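Local coordinates for protein inorganic pyrophosphatase (Shewanella sp. AS-11, PDB 6LL8) that probably hydrolyses diphosphate to two phosphates as a metal-dependent family II pyrophosphatase, and here holds magnesium ions and the substrate analogue imidodiphosphate, at residues A[13-21]-A[42-50]; A[115-125]-A[140-148]. All coordinates share one frame; numbering follows the deposited sequence.

Contact 1: A[13-21]-A[42-50]. With MG (magnesium ion), chain F; MG (magnesium ion), chain C; MG (magnesium ion), chain D; 2PN (imidodiphosphoric acid), chain I.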
loop_
_atom_site.group_PDB
_atom_site.type_symbol
_atom_site.label_atom_id
_atom_site.label_comp_id
_atom_site.label_asym_id
_atom_site.label_seq_id
_atom_site.Cartn_x
_atom_site.Cartn_y
_atom_site.Cartn_z
ATOM N N ASP A 13 -2.034 4.704 0.048
ATOM C CA ASP A 13 -3.259 3.909 -0.056
ATOM C C ASP A 13 -4.041 4.001 1.247
ATOM O O ASP A 13 -3.674 4.740 2.177
ATOM C CB ASP A 13 -2.918 2.503 -0.465
ATOM C CG ASP A 13 -1.911 1.818 0.453
ATOM O OD1 ASP A 13 -1.638 2.309 1.572
ATOM O OD2 ASP A 13 -1.360 0.758 0.065
ATOM N N SER A 14 -5.128 3.270 1.333
ATOM C CA SER A 14 -6.008 3.351 2.499
ATOM C C SER A 14 -5.254 2.958 3.764
ATOM O O SER A 14 -5.498 3.571 4.817
ATOM C CB SER A 14 -7.263 2.550 2.295
ATOM O OG SER A 14 -7.997 3.059 1.214
ATOM N N ASP A 15 -4.443 1.929 3.738
ATOM C CA ASP A 15 -3.701 1.554 4.943
ATOM C C ASP A 15 -2.820 2.697 5.411
ATOM O O ASP A 15 -2.799 3.024 6.606
ATOM C CB ASP A 15 -2.879 0.307 4.645
ATOM C CG ASP A 15 -2.269 -0.442 5.800
ATOM O OD1 ASP A 15 -2.803 -0.292 6.939
ATOM O OD2 ASP A 15 -1.324 -1.233 5.576
ATOM N N SER A 16 -2.105 3.334 4.508
ATOM C CA SER A 16 -1.223 4.453 4.857
ATOM C C SER A 16 -2.018 5.639 5.398
ATOM O O SER A 16 -1.518 6.338 6.288
ATOM C CB SER A 16 -0.382 4.869 3.667
ATOM O OG SER A 16 0.776 4.069 3.506
ATOM N N ILE A 17 -3.159 5.959 4.821
ATOM C CA ILE A 17 -3.965 7.126 5.254
ATOM C C ILE A 17 -4.667 6.794 6.554
ATOM O O ILE A 17 -4.592 7.541 7.547
ATOM C CB ILE A 17 -4.945 7.550 4.155
ATOM C CG1 ILE A 17 -4.188 8.027 2.920
ATOM C CG2 ILE A 17 -5.934 8.564 4.680
ATOM C CD1 ILE A 17 -3.332 9.266 3.097
ATOM N N CYS A 18 -5.418 5.707 6.559
ATOM C CA CYS A 18 -6.219 5.332 7.736
ATOM C C CYS A 18 -5.315 4.997 8.897
ATOM O O CYS A 18 -5.648 5.298 10.046
ATOM C CB CYS A 18 -7.164 4.186 7.401
ATOM S SG CYS A 18 -8.369 4.634 6.104
ATOM N N GLY A 19 -4.205 4.333 8.609
ATOM C CA GLY A 19 -3.254 4.036 9.681
ATOM C C GLY A 19 -2.621 5.263 10.281
ATOM O O GLY A 19 -2.429 5.331 11.502
ATOM N N ALA A 20 -2.320 6.267 9.473
ATOM C CA ALA A 20 -1.787 7.530 10.034
ATOM C C ALA A 20 -2.826 8.161 10.971
ATOM O O ALA A 20 -2.466 8.622 12.066
ATOM C CB ALA A 20 -1.394 8.463 8.936
ATOM N N ILE A 21 -4.077 8.194 10.560
ATOM C CA ILE A 21 -5.161 8.771 11.399
ATOM C C ILE A 21 -5.272 7.949 12.678
ATOM O O ILE A 21 -5.338 8.508 13.782
ATOM C CB ILE A 21 -6.483 8.788 10.628
ATOM C CG1 ILE A 21 -6.413 9.756 9.449
ATOM C CG2 ILE A 21 -7.627 9.151 11.564
ATOM C CD1 ILE A 21 -7.594 9.683 8.507
ATOM N N LEU A 42 -5.370 11.475 -2.132
ATOM C CA LEU A 42 -6.095 10.227 -1.857
ATOM C C LEU A 42 -6.575 9.565 -3.141
ATOM O O LEU A 42 -6.984 10.228 -4.083
ATOM C CB LEU A 42 -7.275 10.502 -0.938
ATOM C CG LEU A 42 -6.963 10.331 0.539
ATOM C CD1 LEU A 42 -5.881 11.306 0.975
ATOM C CD2 LEU A 42 -8.253 10.504 1.325
ATOM N N SER A 43 -6.532 8.246 -3.130
ATOM C CA SER A 43 -7.211 7.448 -4.148
ATOM C C SER A 43 -8.723 7.575 -3.998
ATOM O O SER A 43 -9.231 7.928 -2.923
ATOM C CB SER A 43 -6.828 6.002 -4.027
ATOM O OG SER A 43 -7.411 5.462 -2.845
ATOM N N PRO A 44 -9.488 7.270 -5.064
ATOM C CA PRO A 44 -10.942 7.183 -4.908
ATOM C C PRO A 44 -11.393 6.255 -3.790
ATOM O O PRO A 44 -12.340 6.576 -3.074
ATOM C CB PRO A 44 -11.438 6.781 -6.288
ATOM C CG PRO A 44 -10.387 7.369 -7.226
ATOM C CD PRO A 44 -9.071 7.183 -6.479
ATOM N N GLU A 45 -10.732 5.111 -3.653
ATOM C CA GLU A 45 -11.114 4.160 -2.582
ATOM C C GLU A 45 -10.948 4.824 -1.227
ATOM O O GLU A 45 -11.827 4.723 -0.343
ATOM C CB GLU A 45 -10.240 2.908 -2.653
ATOM C CG GLU A 45 -10.582 1.875 -1.612
ATOM C CD GLU A 45 -9.527 0.917 -1.142
ATOM O OE1 GLU A 45 -8.577 1.303 -0.543
ATOM O OE2 GLU A 45 -9.785 -0.245 -1.305
ATOM N N THR A 46 -9.819 5.487 -0.988
ATOM C CA THR A 46 -9.583 6.094 0.329
ATOM C C THR A 46 -10.569 7.228 0.564
ATOM O O THR A 46 -11.066 7.393 1.677
ATOM C CB THR A 46 -8.142 6.576 0.501
ATOM O OG1 THR A 46 -7.257 5.496 0.174
ATOM C CG2 THR A 46 -7.890 7.047 1.911
ATOM N N ALA A 47 -10.857 8.025 -0.456
ATOM C CA ALA A 47 -11.846 9.104 -0.303
ATOM C C ALA A 47 -13.185 8.501 0.125
ATOM O O ALA A 47 -13.882 9.083 0.958
ATOM C CB ALA A 47 -11.939 9.895 -1.587
ATOM N N PHE A 48 -13.566 7.383 -0.486
ATOM C CA PHE A 48 -14.814 6.683 -0.154
ATOM C C PHE A 48 -14.827 6.297 1.306
ATOM O O PHE A 48 -15.831 6.490 2.022
ATOM C CB PHE A 48 -14.967 5.490 -1.095
ATOM C CG PHE A 48 -16.132 4.581 -0.803
ATOM C CD1 PHE A 48 -17.352 4.835 -1.377
ATOM C CD2 PHE A 48 -16.009 3.478 0.034
ATOM C CE1 PHE A 48 -18.443 4.025 -1.112
ATOM C CE2 PHE A 48 -17.104 2.649 0.285
ATOM C CZ PHE A 48 -18.305 2.928 -0.313
ATOM N N ILE A 49 -13.733 5.708 1.781
ATOM C CA ILE A 49 -13.662 5.248 3.197
ATOM C C ILE A 49 -13.789 6.456 4.144
ATOM O O ILE A 49 -14.549 6.413 5.122
ATOM C CB ILE A 49 -12.353 4.493 3.427
ATOM C CG1 ILE A 49 -12.311 3.171 2.641
ATOM C CG2 ILE A 49 -12.113 4.267 4.916
ATOM C CD1 ILE A 49 -10.914 2.569 2.583
ATOM N N LEU A 50 -13.009 7.501 3.881
ATOM C CA LEU A 50 -13.016 8.652 4.797
ATOM C C LEU A 50 -14.391 9.317 4.788
ATOM O O LEU A 50 -14.856 9.746 5.836
ATOM C CB LEU A 50 -11.914 9.655 4.469
ATOM C CG LEU A 50 -10.479 9.165 4.643
ATOM C CD1 LEU A 50 -9.526 10.352 4.669
ATOM C CD2 LEU A 50 -10.255 8.294 5.878
HETATM MG MG MG F . -2.565 -1.203 0.838
HETATM MG MG MG C . 0.030 0.613 1.591
HETATM MG MG MG D . -0.448 -2.003 3.820
HETATM P P1 2PN I . 0.449 -2.363 0.794
HETATM O O1 2PN I . 0.994 -0.938 0.852
HETATM O O2 2PN I . -0.843 -2.451 0.025
HETATM O O3 2PN I . 0.338 -2.958 2.185
HETATM N N1 2PN I . 1.570 -3.261 -0.008
HETATM P P2 2PN I . 1.637 -3.994 -1.484
HETATM O O4 2PN I . 2.945 -3.498 -2.094
HETATM O O5 2PN I . 0.447 -3.533 -2.299
HETATM O O6 2PN I . 1.650 -5.486 -1.255
HETATM O O HOH W 1 -6.138 1.017 -0.926
HETATM O O HOH W 2 -4.573 -0.014 1.435
HETATM O O HOH W 3 -3.314 -1.949 -1.294
#

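Contact 2: A[115-125]-A[140-148]. Unlike the reference sequence in segment 115-125: Ser117 (reference Arg). With MG (magnesium ion), chain D; MG (magnesium ion), chain F; 2PN (imidodiphosphoric acid), chain I.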
loop_
_atom_site.group_PDB
_atom_site.type_symbol
_atom_site.label_atom_id
_atom_site.label_comp_id
_atom_site.label_asym_id
_atom_site.label_seq_id
_atom_site.Cartn_x
_atom_site.Cartn_y
_atom_site.Cartn_z
ATOM N N GLY A 115 -1.546 -9.141 7.263
ATOM C CA GLY A 115 -2.225 -8.599 6.081
ATOM C C GLY A 115 -2.326 -7.104 5.985
ATOM O O GLY A 115 -2.539 -6.626 4.885
ATOM N N CYS A 116 -2.188 -6.363 7.074
ATOM C CA CYS A 116 -2.450 -4.917 7.032
ATOM C C CYS A 116 -1.709 -4.208 8.160
ATOM O O CYS A 116 -1.708 -4.721 9.291
ATOM C CB CYS A 116 -3.941 -4.687 7.104
ATOM S SG CYS A 116 -4.412 -2.958 6.936
ATOM N N SER A 117 -1.165 -3.022 7.897
ATOM C CA SER A 117 -0.548 -2.253 8.984
ATOM C C SER A 117 -1.564 -1.962 10.072
ATOM O O SER A 117 -1.206 -1.903 11.262
ATOM C CB SER A 117 0.020 -0.938 8.494
ATOM O OG SER A 117 1.030 -1.086 7.526
ATOM N N ASN A 118 -2.815 -1.735 9.721
ATOM C CA ASN A 118 -3.854 -1.399 10.715
ATOM C C ASN A 118 -4.141 -2.575 11.634
ATOM O O ASN A 118 -4.619 -2.318 12.753
ATOM C CB ASN A 118 -5.119 -0.835 10.062
ATOM C CG ASN A 118 -5.027 0.648 9.785
ATOM O OD1 ASN A 118 -5.342 1.435 10.686
ATOM N ND2 ASN A 118 -4.516 1.051 8.626
ATOM N N THR A 119 -3.853 -3.804 11.229
ATOM C CA THR A 119 -3.938 -4.960 12.160
ATOM C C THR A 119 -2.929 -4.758 13.282
ATOM O O THR A 119 -3.226 -5.027 14.472
ATOM C CB THR A 119 -3.753 -6.259 11.404
ATOM O OG1 THR A 119 -4.806 -6.321 10.443
ATOM C CG2 THR A 119 -3.763 -7.474 12.298
ATOM N N VAL A 120 -1.727 -4.325 12.928
ATOM C CA VAL A 120 -0.672 -4.070 13.933
ATOM C C VAL A 120 -1.058 -2.848 14.776
ATOM O O VAL A 120 -0.865 -2.845 15.994
ATOM C CB VAL A 120 0.688 -3.887 13.260
ATOM C CG1 VAL A 120 1.771 -3.798 14.338
ATOM C CG2 VAL A 120 0.998 -5.010 12.293
ATOM N N ILE A 121 -1.606 -1.791 14.182
ATOM C CA ILE A 121 -2.036 -0.636 14.981
ATOM C C ILE A 121 -3.109 -1.074 15.972
ATOM O O ILE A 121 -3.084 -0.606 17.105
ATOM C CB ILE A 121 -2.473 0.505 14.051
ATOM C CG1 ILE A 121 -1.288 0.986 13.214
ATOM C CG2 ILE A 121 -3.079 1.636 14.849
ATOM C CD1 ILE A 121 -1.652 1.938 12.092
ATOM N N LYS A 122 -4.005 -1.975 15.610
ATOM C CA LYS A 122 -5.002 -2.464 16.589
ATOM C C LYS A 122 -4.267 -3.133 17.744
ATOM O O LYS A 122 -4.663 -2.941 18.904
ATOM C CB LYS A 122 -5.997 -3.376 15.882
ATOM C CG LYS A 122 -7.307 -3.552 16.601
ATOM C CD LYS A 122 -7.338 -4.494 17.681
ATOM C CE LYS A 122 -8.770 -4.604 18.222
ATOM N NZ LYS A 122 -8.755 -5.615 19.273
ATOM N N MET A 123 -3.230 -3.898 17.463
ATOM C CA MET A 123 -2.418 -4.520 18.542
ATOM C C MET A 123 -1.825 -3.438 19.442
ATOM O O MET A 123 -1.709 -3.664 20.655
ATOM C CB MET A 123 -1.269 -5.357 17.979
ATOM C CG MET A 123 -1.715 -6.596 17.262
ATOM S SD MET A 123 -0.259 -7.302 16.417
ATOM C CE MET A 123 -1.009 -8.674 15.545
ATOM N N MET A 124 -1.464 -2.298 18.882
ATOM C CA MET A 124 -0.946 -1.192 19.711
ATOM C C MET A 124 -2.038 -0.624 20.617
ATOM O O MET A 124 -1.793 -0.388 21.816
ATOM C CB MET A 124 -0.349 -0.118 18.807
ATOM C CG MET A 124 0.795 -0.598 17.976
ATOM S SD MET A 124 1.422 0.603 16.773
ATOM C CE MET A 124 2.274 1.721 17.856
ATOM N N TYR A 125 -3.239 -0.431 20.105
ATOM C CA TYR A 125 -4.347 0.018 20.957
ATOM C C TYR A 125 -4.542 -0.981 22.099
ATOM O O TYR A 125 -4.758 -0.556 23.244
ATOM C CB TYR A 125 -5.668 0.152 20.201
ATOM C CG TYR A 125 -5.847 1.441 19.450
ATOM C CD1 TYR A 125 -5.409 1.620 18.148
ATOM C CD2 TYR A 125 -6.615 2.439 20.014
ATOM C CE1 TYR A 125 -5.645 2.799 17.467
ATOM C CE2 TYR A 125 -6.855 3.626 19.349
ATOM C CZ TYR A 125 -6.389 3.808 18.051
ATOM O OH TYR A 125 -6.669 4.985 17.403
ATOM N N MET A 140 -10.198 1.720 10.131
ATOM C CA MET A 140 -9.222 0.641 10.315
ATOM C C MET A 140 -9.736 -0.656 9.689
ATOM O O MET A 140 -9.007 -1.365 8.995
ATOM C CB MET A 140 -8.925 0.443 11.795
ATOM C CG MET A 140 -8.182 1.599 12.467
ATOM S SD MET A 140 -7.918 1.338 14.220
ATOM C CE MET A 140 -6.700 0.035 14.186
ATOM N N MET A 141 -11.003 -0.945 9.941
ATOM C CA MET A 141 -11.657 -2.126 9.365
ATOM C C MET A 141 -11.555 -2.088 7.842
ATOM O O MET A 141 -11.198 -3.091 7.206
ATOM C CB MET A 141 -13.107 -2.133 9.817
ATOM C CG MET A 141 -13.919 -3.318 9.301
ATOM S SD MET A 141 -15.695 -3.008 9.208
ATOM C CE MET A 141 -15.707 -1.821 7.872
ATOM N N CYS A 142 -11.886 -0.939 7.263
ATOM C CA CYS A 142 -11.839 -0.803 5.792
ATOM C C CYS A 142 -10.413 -1.021 5.301
ATOM O O CYS A 142 -10.206 -1.683 4.262
ATOM C CB CYS A 142 -12.348 0.547 5.334
ATOM S SG CYS A 142 -14.122 0.761 5.505
ATOM N N ALA A 143 -9.432 -0.426 5.961
ATOM C CA ALA A 143 -8.046 -0.607 5.512
ATOM C C ALA A 143 -7.662 -2.084 5.480
ATOM O O ALA A 143 -7.003 -2.535 4.520
ATOM C CB ALA A 143 -7.100 0.150 6.403
ATOM N N ILE A 144 -8.069 -2.858 6.484
ATOM C CA ILE A 144 -7.676 -4.278 6.541
ATOM C C ILE A 144 -8.412 -5.042 5.443
ATOM O O ILE A 144 -7.818 -5.915 4.806
ATOM C CB ILE A 144 -7.926 -4.859 7.942
ATOM C CG1 ILE A 144 -7.175 -4.095 9.037
ATOM C CG2 ILE A 144 -7.548 -6.340 7.949
ATOM C CD1 ILE A 144 -7.689 -4.344 10.416
ATOM N N LEU A 145 -9.688 -4.755 5.235
ATOM C CA LEU A 145 -10.439 -5.387 4.134
ATOM C C LEU A 145 -9.787 -5.082 2.796
ATOM O O LEU A 145 -9.780 -5.930 1.894
ATOM C CB LEU A 145 -11.881 -4.896 4.162
ATOM C CG LEU A 145 -12.739 -5.471 5.275
ATOM C CD1 LEU A 145 -13.977 -4.604 5.433
ATOM C CD2 LEU A 145 -13.111 -6.918 5.018
ATOM N N SER A 146 -9.251 -3.884 2.611
ATOM C CA SER A 146 -8.593 -3.491 1.351
ATOM C C SER A 146 -7.278 -4.250 1.202
ATOM O O SER A 146 -7.054 -4.901 0.166
ATOM C CB SER A 146 -8.394 -2.000 1.312
ATOM O OG SER A 146 -7.922 -1.654 0.041
ATOM N N ASP A 147 -6.408 -4.141 2.189
ATOM C CA ASP A 147 -5.079 -4.775 2.077
ATOM C C ASP A 147 -5.173 -6.287 1.939
ATOM O O ASP A 147 -4.362 -6.878 1.236
ATOM C CB ASP A 147 -4.229 -4.440 3.288
ATOM C CG ASP A 147 -3.306 -3.268 3.070
ATOM O OD1 ASP A 147 -3.689 -2.387 2.307
ATOM O OD2 ASP A 147 -2.248 -3.165 3.744
ATOM N N THR A 148 -6.146 -6.915 2.583
ATOM C CA THR A 148 -6.289 -8.363 2.508
ATOM C C THR A 148 -7.171 -8.796 1.341
ATOM O O THR A 148 -7.372 -10.004 1.181
ATOM C CB THR A 148 -6.832 -8.960 3.788
ATOM O OG1 THR A 148 -8.185 -8.582 3.998
ATOM C CG2 THR A 148 -5.972 -8.666 4.993
HETATM MG MG MG D . -0.448 -2.003 3.820
HETATM MG MG MG F . -2.565 -1.203 0.838
HETATM P P1 2PN I . 0.449 -2.363 0.794
HETATM O O1 2PN I . 0.994 -0.938 0.852
HETATM O O2 2PN I . -0.843 -2.451 0.025
HETATM O O3 2PN I . 0.338 -2.958 2.185
HETATM N N1 2PN I . 1.570 -3.261 -0.008
HETATM P P2 2PN I . 1.637 -3.994 -1.484
HETATM O O4 2PN I . 2.945 -3.498 -2.094
HETATM O O5 2PN I . 0.447 -3.533 -2.299
HETATM O O6 2PN I . 1.650 -5.486 -1.255
HETATM O O HOH W 4 -1.210 -7.275 2.574
HETATM O O HOH W 3 -3.314 -1.949 -1.294
HETATM O O HOH W 2 -4.573 -0.014 1.435
#

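Contact 1: A[13-21]-A[42-50]
In the DHH domain, the metal-bearing N-terminus of helix 14-29 packs against helix 44-53, and the two meet first through Ser14 and a pair of polar side chains, Glu45 and Thr46. Ser14 OG, lying beside its own backbone N (chi1 -62°), donates to Glu45 OE1 at 2.6 Å, meeting that oxygen on its anti side, 27° out of the carboxylate plane. Thr46 OG1 stands 2.8 Å from Ser14 OG and is hydrogen-bonded to Ser43 OG, of the N-cap residue of its own helix, so the three hydroxyls lie in a row beside Glu45. A water held by Glu45 OE1 is weakly bonded to Ser14 N.

Asp13 and Asp15 belong to the DHH family's metal centre. Asp13 caps the helix through OD1, which takes the N-H of Ser16 at 3.1 Å, nearly along its C-O axis. The same carboxylate chelates one magnesium ion with both oxygens, and OD2 bridges to a second; His9 and Asp73 share the first ion. Asp15 OD2 binds a third.

Beyond the polar end the seam turns apolar. Thr46 sends CG2 to within 3.7 Å of Ile17 CG2, while Ile17 CD1 meets Leu42 CD1. Next along the helix, Cys18 SG lies against Ile49 CG2 at 3.9 Å; a turn beyond Ile17, Ile21 CD1 and Leu50 CD2 reach toward each other tip to tip. The axes of 14-21 and 44-50 approach to 9.9 Å and cross at -33°. Ile139 of helix 134-147 packs on Cys18 and Ile21.

Contact 2: A[115-125]-A[140-148]
Met140 reaches across to Asn118, Ile121, Lys122 and Tyr125 and sits among them as a knob in a hole. Its CB passes 3.9 Å from Asn118 OD1, and CG comes closer to that oxygen, at 3.4 Å; Asn118 OD1 is buried here without a polar partner. SD lies obliquely off the Tyr125 ring, 5.0 Å from its centroid, a Met-aromatic contact. The chain then bends at its last torsion (chi3 70°), which turns CE back onto helix 117-128, 3.5 Å from Asn118 O and near Ile121 CG2 and Lys122 CB.

Helices 117-128 and 134-147, successive in the DHH domain, run roughly antiparallel here, with 142° between 117-125 and 140-147. Nearer the metal centre, Ala143 CB packs against Asn118 ND2, whose hydrogen bond goes to Asp15. Ile144 crosses Thr119 at about a right angle, with CG1 and CD1 against OG1, an oxygen bonded to Asp160. Cys116, the N-cap, swings SG anti to its backbone N (chi1 -176°); the sulfur takes a weak bond from Asn118 N and rests 3.5 Å from Ile144 CA.

At the last turn of helix 134-147, Asp147 CB abuts Gly115 O at 3.2 Å. Its carboxylate bridges two magnesium ions, OD1 on one at 2.2 Å and OD2 on the other, with His95, Asp73 and Asp15 completing protein ligation of the latter.

How the contacts relate
Contact 1 closes before contact 2 opens along the chain, and their centres lie 12 Å apart within the DHH domain, which is built on a six-stranded parallel sheet. Helix 14-29 touches both helices of contact 2, and Ile49 of helix 44-53 touches Cys142 of helix 134-147, so the four pack as one cluster. Polar links join the contacts: Glu45 OE2 to Ser146 OG, Asp15 OD1 to Asn118 ND2 and Asp15 OD2 to Ser117 N. Asp147 shares one magnesium ion with Asp13 and another with Asp15, and both ions bind the same phosphoryl group of imidodiphosphate. Lys204, Arg294 and Lys295, from the C-terminal part of the chain, also bind this ligand.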